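Local coordinates for delta-1-pyrroline-5-carboxylate dehydrogenase, mitochondrial (Mus musculus, PDB 4E3X), which catalyses the NAD+-dependent oxidation of L-glutamate gamma-semialdehyde to glutamate, the second step of proline degradation in mitochondria, at residues Thr147-Val155 with Pro380-Ser389. Residues are numbered along the deposited sequence; the frame is centred on the assembly and turned at random.
Sequences TMVGQGKTV and PAEDFGTFFS
V155 sets its CG2 methyl over the centre of the F384 ring, a CH-pi contact 3.5 Å from CG2 to the centroid and 8° off the ring normal. In this aldehyde dehydrogenase fold the contact joins the turn between helices 140-151 and 155-180 to the loop ahead of helix 394-409. M148, bent at chi3 (64°), turns its CE obliquely to the same ring and rests 3.3 Å from P380 O. The P380 ring packs on the turn, its CB 3.4 Å from K153 O, while T154 CG2 lies among T386 CG2 and the carbonyls of T386 and F387. Polar contact runs through three waters, one of them bridging V155 N and P380 O, another T154 OG1 and F387 O. Replacing F384 by an alanine takes the ring from under V155 CG2 and from beside M148 CE, and is likely to open a gap beside L54 of helix 45-55 and Y561 of the second subunit. Farther out, K153 NZ forms a salt bridge with D161 and a hydrogen bond to O of N211, the probable transition-state stabilizer. The F384 loop is shaped by a type I turn and an Asx turn: D383 OD1 accepts from G385 N, and D383 O takes T386 OG1 at 2.7 Å.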
loop_
_atom_site.group_PDB
_atom_site.type_symbol
_atom_site.label_atom_id
_atom_site.label_comp_id
_atom_site.label_asym_id
_atom_site.label_seq_id
_atom_site.Cartn_x
_atom_site.Cartn_y
_atom_site.Cartn_z
ATOM N N THR B 147 32.405 -2.356 -2.394
ATOM C CA THR B 147 31.617 -2.772 -1.244
ATOM C C THR B 147 32.530 -3.384 -0.165
ATOM O O THR B 147 32.354 -3.150 1.035
ATOM C CB THR B 147 30.511 -3.753 -1.687
ATOM O OG1 THR B 147 29.655 -3.102 -2.641
ATOM C CG2 THR B 147 29.672 -4.213 -0.511
ATOM N N MET B 148 33.528 -4.154 -0.586
ATOM C CA MET B 148 34.501 -4.698 0.366
ATOM C C MET B 148 35.286 -3.601 1.064
ATOM O O MET B 148 35.373 -3.561 2.292
ATOM C CB MET B 148 35.474 -5.639 -0.346
ATOM C CG MET B 148 34.832 -6.921 -0.861
ATOM S SD MET B 148 35.998 -8.008 -1.704
ATOM C CE MET B 148 37.108 -8.399 -0.356
ATOM N N VAL B 149 35.875 -2.712 0.275
ATOM C CA VAL B 149 36.773 -1.712 0.834
ATOM C C VAL B 149 36.022 -0.609 1.572
ATOM O O VAL B 149 36.479 -0.130 2.608
ATOM C CB VAL B 149 37.705 -1.138 -0.255
ATOM C CG1 VAL B 149 38.492 0.057 0.259
ATOM C CG2 VAL B 149 38.639 -2.221 -0.763
ATOM N N GLY B 150 34.860 -0.229 1.050
ATOM C CA GLY B 150 34.112 0.864 1.641
ATOM C C GLY B 150 33.179 0.454 2.767
ATOM O O GLY B 150 32.945 1.240 3.682
ATOM N N GLN B 151 32.642 -0.762 2.709
ATOM C CA GLN B 151 31.695 -1.226 3.725
ATOM C C GLN B 151 32.250 -2.360 4.594
ATOM O O GLN B 151 31.604 -2.773 5.552
ATOM C CB GLN B 151 30.358 -1.626 3.094
ATOM C CG GLN B 151 29.537 -0.455 2.589
ATOM C CD GLN B 151 28.895 -0.751 1.250
ATOM O OE1 GLN B 151 29.478 -0.487 0.202
ATOM N NE2 GLN B 151 27.700 -1.324 1.277
ATOM N N GLY B 152 33.448 -2.847 4.269
ATOM C CA GLY B 152 34.108 -3.853 5.090
ATOM C C GLY B 152 33.632 -5.278 4.870
ATOM O O GLY B 152 33.845 -6.135 5.727
ATOM N N LYS B 153 32.971 -5.532 3.746
ATOM C CA LYS B 153 32.491 -6.877 3.432
ATOM C C LYS B 153 33.586 -7.831 2.969
ATOM O O LYS B 153 34.552 -7.421 2.326
ATOM C CB LYS B 153 31.387 -6.818 2.370
ATOM C CG LYS B 153 30.152 -6.049 2.827
ATOM C CD LYS B 153 28.866 -6.537 2.182
ATOM C CE LYS B 153 27.684 -5.881 2.871
ATOM N NZ LYS B 153 26.368 -6.356 2.364
ATOM N N THR B 154 33.420 -9.110 3.288
ATOM C CA THR B 154 34.257 -10.142 2.696
ATOM C C THR B 154 33.834 -10.378 1.247
ATOM O O THR B 154 32.776 -9.916 0.808
ATOM C CB THR B 154 34.114 -11.467 3.444
ATOM O OG1 THR B 154 32.729 -11.833 3.457
ATOM C CG2 THR B 154 34.637 -11.341 4.875
ATOM N N VAL B 155 34.665 -11.108 0.511
ATOM C CA VAL B 155 34.358 -11.466 -0.871
ATOM C C VAL B 155 32.939 -12.010 -1.033
ATOM O O VAL B 155 32.165 -11.508 -1.847
ATOM C CB VAL B 155 35.331 -12.531 -1.407
ATOM C CG1 VAL B 155 34.910 -12.970 -2.797
ATOM C CG2 VAL B 155 36.757 -12.011 -1.413
ATOM N N PRO B 380 39.574 -8.030 4.841
ATOM C CA PRO B 380 38.954 -8.901 3.835
ATOM C C PRO B 380 39.578 -8.756 2.449
ATOM O O PRO B 380 39.446 -9.662 1.625
ATOM C CB PRO B 380 37.506 -8.407 3.802
ATOM C CG PRO B 380 37.616 -6.942 4.127
ATOM C CD PRO B 380 38.761 -6.828 5.115
ATOM N N ALA B 381 40.254 -7.640 2.202
ATOM C CA ALA B 381 40.908 -7.421 0.919
ATOM C C ALA B 381 42.250 -8.147 0.869
ATOM O O ALA B 381 42.655 -8.659 -0.178
ATOM C CB ALA B 381 41.094 -5.930 0.667
ATOM N N GLU B 382 42.939 -8.194 2.005
ATOM C CA GLU B 382 44.266 -8.795 2.064
ATOM C C GLU B 382 44.212 -10.289 2.341
ATOM O O GLU B 382 45.047 -11.054 1.849
ATOM C CB GLU B 382 45.117 -8.104 3.129
ATOM C CG GLU B 382 45.351 -6.627 2.874
ATOM C CD GLU B 382 45.949 -6.345 1.510
ATOM O OE1 GLU B 382 46.904 -7.057 1.121
ATOM O OE2 GLU B 382 45.459 -5.411 0.829
ATOM N N ASP B 383 43.233 -10.698 3.136
ATOM C CA ASP B 383 43.129 -12.085 3.569
ATOM C C ASP B 383 41.750 -12.641 3.234
ATOM O O ASP B 383 40.774 -12.381 3.943
ATOM C CB ASP B 383 43.381 -12.174 5.076
ATOM C CG ASP B 383 43.510 -13.604 5.573
ATOM O OD1 ASP B 383 43.218 -14.548 4.809
ATOM O OD2 ASP B 383 43.899 -13.783 6.746
ATOM N N PHE B 384 41.673 -13.417 2.160
ATOM C CA PHE B 384 40.408 -14.023 1.758
ATOM C C PHE B 384 39.971 -15.142 2.706
ATOM O O PHE B 384 38.876 -15.682 2.559
ATOM C CB PHE B 384 40.463 -14.535 0.313
ATOM C CG PHE B 384 40.361 -13.447 -0.725
ATOM C CD1 PHE B 384 40.359 -12.110 -0.360
ATOM C CD2 PHE B 384 40.253 -13.766 -2.071
ATOM C CE1 PHE B 384 40.262 -11.111 -1.319
ATOM C CE2 PHE B 384 40.155 -12.775 -3.035
ATOM C CZ PHE B 384 40.158 -11.444 -2.657
ATOM N N GLY B 385 40.824 -15.490 3.670
ATOM C CA GLY B 385 40.451 -16.444 4.706
ATOM C C GLY B 385 39.612 -15.816 5.813
ATOM O O GLY B 385 39.108 -16.506 6.697
ATOM N N THR B 386 39.460 -14.496 5.755
ATOM C CA THR B 386 38.682 -13.747 6.740
ATOM C C THR B 386 37.221 -14.208 6.782
ATOM O O THR B 386 36.565 -14.288 5.745
ATOM C CB THR B 386 38.731 -12.234 6.407
ATOM O OG1 THR B 386 40.083 -11.765 6.529
ATOM C CG2 THR B 386 37.835 -11.445 7.332
ATOM N N PHE B 387 36.700 -14.514 7.970
ATOM C CA PHE B 387 35.277 -14.829 8.073
ATOM C C PHE B 387 34.436 -13.560 8.069
ATOM O O PHE B 387 33.444 -13.474 7.348
ATOM C CB PHE B 387 34.943 -15.688 9.297
ATOM C CG PHE B 387 33.518 -16.176 9.304
ATOM C CD1 PHE B 387 33.035 -16.949 8.260
ATOM C CD2 PHE B 387 32.655 -15.835 10.330
ATOM C CE1 PHE B 387 31.719 -17.389 8.248
ATOM C CE2 PHE B 387 31.339 -16.276 10.328
ATOM C CZ PHE B 387 30.871 -17.053 9.286
ATOM N N PHE B 388 34.826 -12.579 8.880
ATOM C CA PHE B 388 34.218 -11.249 8.821
ATOM C C PHE B 388 35.221 -10.209 9.297
ATOM O O PHE B 388 36.242 -10.558 9.900
ATOM C CB PHE B 388 32.880 -11.179 9.586
ATOM C CG PHE B 388 33.000 -11.183 11.098
ATOM C CD1 PHE B 388 33.009 -12.372 11.814
ATOM C CD2 PHE B 388 33.031 -9.990 11.804
ATOM C CE1 PHE B 388 33.079 -12.362 13.209
ATOM C CE2 PHE B 388 33.101 -9.976 13.189
ATOM C CZ PHE B 388 33.122 -11.163 13.892
ATOM N N SER B 389 34.945 -8.946 8.997
ATOM C CA SER B 389 35.891 -7.876 9.283
ATOM C C SER B 389 35.318 -6.863 10.268
ATOM O O SER B 389 34.343 -7.138 10.974
ATOM C CB SER B 389 36.310 -7.181 7.982
ATOM O OG SER B 389 37.427 -6.326 8.187
HETATM O O HOH W 1 32.776 -8.012 7.412
HETATM O O HOH W 2 33.004 -14.433 4.569
HETATM O O HOH W 3 37.176 -11.350 1.996
#